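Local atomic coordinates of GCN5-related N-acetyltransferase (Arthrobacter sp., PDB entry 2R1I), a protein that probably transfers an acetyl group from acetyl-CoA to an amine acceptor, as GNAT-family enzymes do. Residues A[72-76]-A[77-81]. Numbering follows the deposited sequence.
Sequences VLLAG and EPPTG
Ala75 O takes two backbone donors at once, Thr80 N at 2.9 Å and Gly81 N at a longer 3.3 Å, both lying in the plane of its carbonyl. Ala75 N returns a bond to Gly81 O (2.9 Å), nearly straight at 168° at the hydrogen, which completes an antiparallel hydrogen-bonded pair. Because Thr80 and Gly81 together face the single residue Ala75, the pairing is a classic beta bulge, placed where strand 70-75 turns back into strand 81-88 of the mixed GNAT sheet. The turn illustrates how backbone shape can be written into sequence: Gly76 has a positive phi of 105° with an extended psi, a conformation readily open to glycine, while the Glu77-Pro78 peptide is cis, which probably helps the chain to reverse. Pro79, which has no N-H to offer, makes a weak, bent CA-H...O contact with Ala75 O, 3.4 Å from Pro79 CA, and a similar one with Gly76 O. On one side of the hairpin the side chains of Leu74 and Pro79 meet at an oblique angle; with CG turned anti to the carbonyl carbon (chi1 -63°), Leu74 brings CD2 as well as CB to 4.2 Å from Pro79 CB. Met39 of helix 33-47 touches both residues, whereas Ala75 packs on Leu118 of helix 109-128.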
ATOM      1  N   VAL A  72      -1.969 -10.836 -11.153  1.00 22.58           N
ATOM      2  CA  VAL A  72      -1.091 -11.967 -10.801  1.00 22.04           C
ATOM      3  C   VAL A  72      -0.329 -12.367 -12.069  1.00 23.89           C
ATOM      4  O   VAL A  72      -0.913 -12.502 -13.150  1.00 24.21           O
ATOM      5  CB  VAL A  72      -1.831 -13.154 -10.204  1.00 25.08           C
ATOM      6  CG1 VAL A  72      -0.875 -14.378 -10.061  1.00 24.84           C
ATOM      7  CG2 VAL A  72      -2.522 -12.734  -8.874  1.00 24.19           C
ATOM      8  N   LEU A  73       0.993 -12.459 -11.912  1.00 24.26           N
ATOM      9  CA  LEU A  73       1.911 -12.939 -12.984  1.00 22.93           C
ATOM     10  C   LEU A  73       2.397 -14.338 -12.611  1.00 22.23           C
ATOM     11  O   LEU A  73       2.700 -14.598 -11.421  1.00 23.97           O
ATOM     12  CB  LEU A  73       3.092 -11.998 -13.276  1.00 22.25           C
ATOM     13  CG  LEU A  73       2.763 -10.558 -13.667  1.00 29.37           C
ATOM     14  CD1 LEU A  73       4.022  -9.751 -13.897  1.00 31.12           C
ATOM     15  CD2 LEU A  73       1.831 -10.517 -14.872  1.00 31.15           C
ATOM     16  N   LEU A  74       2.470 -15.230 -13.614  1.00 23.15           N
ATOM     17  CA  LEU A  74       2.877 -16.612 -13.445  1.00 23.87           C
ATOM     18  C   LEU A  74       4.145 -16.885 -14.263  1.00 25.08           C
ATOM     19  O   LEU A  74       4.247 -16.431 -15.400  1.00 27.22           O
ATOM     20  CB  LEU A  74       1.794 -17.573 -13.930  1.00 23.46           C
ATOM     21  CG  LEU A  74       0.464 -17.508 -13.175  1.00 26.94           C
ATOM     22  CD1 LEU A  74      -0.583 -18.324 -13.874  1.00 27.92           C
ATOM     23  CD2 LEU A  74       0.668 -17.993 -11.762  1.00 27.43           C
ATOM     24  N   ALA A  75       5.083 -17.596 -13.643  1.00 26.34           N
ATOM     25  CA  ALA A  75       6.366 -18.007 -14.252  1.00 28.74           C
ATOM     26  C   ALA A  75       6.443 -19.535 -14.232  1.00 29.05           C
ATOM     27  O   ALA A  75       6.215 -20.166 -13.190  1.00 27.11           O
ATOM     28  CB  ALA A  75       7.506 -17.439 -13.472  1.00 28.82           C
ATOM     29  N   GLY A  76       6.768 -20.104 -15.384  1.00 34.06           N
ATOM     30  CA  GLY A  76       6.943 -21.548 -15.526  1.00 35.46           C
ATOM     31  C   GLY A  76       5.784 -22.193 -16.247  1.00 36.61           C
ATOM     32  O   GLY A  76       4.686 -21.674 -16.290  1.00 31.97           O
ATOM     33  N   GLU A  77       6.045 -23.350 -16.852  1.00 38.50           N
ATOM     34  CA  GLU A  77       4.963 -24.148 -17.384  1.00 41.00           C
ATOM     35  C   GLU A  77       5.320 -25.607 -17.089  1.00 40.01           C
ATOM     36  O   GLU A  77       6.220 -26.160 -17.702  1.00 41.86           O
ATOM     37  CB  GLU A  77       4.756 -23.860 -18.877  1.00 42.50           C
ATOM     38  CG  GLU A  77       3.507 -24.535 -19.477  1.00 49.56           C
ATOM     39  CD  GLU A  77       2.236 -24.280 -18.665  1.00 57.10           C
ATOM     40  OE1 GLU A  77       1.912 -23.092 -18.418  1.00 56.70           O
ATOM     41  OE2 GLU A  77       1.569 -25.273 -18.275  1.00 59.05           O
ATOM     42  N   PRO A  78       4.675 -26.207 -16.073  1.00 37.71           N
ATOM     43  CA  PRO A  78       3.594 -25.616 -15.277  1.00 36.04           C
ATOM     44  C   PRO A  78       4.112 -24.454 -14.421  1.00 30.61           C
ATOM     45  O   PRO A  78       5.305 -24.381 -14.132  1.00 26.70           O
ATOM     46  CB  PRO A  78       3.163 -26.778 -14.378  1.00 37.32           C
ATOM     47  CG  PRO A  78       4.413 -27.593 -14.221  1.00 40.68           C
ATOM     48  CD  PRO A  78       5.042 -27.552 -15.584  1.00 35.48           C
ATOM     49  N   PRO A  79       3.227 -23.526 -14.015  1.00 30.00           N
ATOM     50  CA  PRO A  79       3.740 -22.443 -13.163  1.00 30.50           C
ATOM     51  C   PRO A  79       4.330 -22.899 -11.809  1.00 31.98           C
ATOM     52  O   PRO A  79       3.715 -23.702 -11.082  1.00 30.68           O
ATOM     53  CB  PRO A  79       2.517 -21.557 -12.949  1.00 30.65           C
ATOM     54  CG  PRO A  79       1.498 -21.972 -13.957  1.00 34.58           C
ATOM     55  CD  PRO A  79       1.801 -23.393 -14.325  1.00 29.47           C
ATOM     56  N   THR A  80       5.527 -22.407 -11.497  1.00 30.03           N
ATOM     57  CA  THR A  80       6.179 -22.692 -10.209  1.00 30.82           C
ATOM     58  C   THR A  80       6.534 -21.458  -9.375  1.00 29.76           C
ATOM     59  O   THR A  80       7.070 -21.575  -8.251  1.00 30.52           O
ATOM     60  CB  THR A  80       7.439 -23.522 -10.422  1.00 29.97           C
ATOM     61  OG1 THR A  80       8.353 -22.798 -11.254  1.00 29.46           O
ATOM     62  CG2 THR A  80       7.081 -24.858 -11.089  1.00 30.08           C
ATOM     63  N   GLY A  81       6.252 -20.298  -9.931  1.00 27.41           N
ATOM     64  CA  GLY A  81       6.404 -19.014  -9.237  1.00 25.44           C
ATOM     65  C   GLY A  81       5.334 -18.023  -9.657  1.00 26.18           C
ATOM     66  O   GLY A  81       4.791 -18.081 -10.751  1.00 25.78           O
TER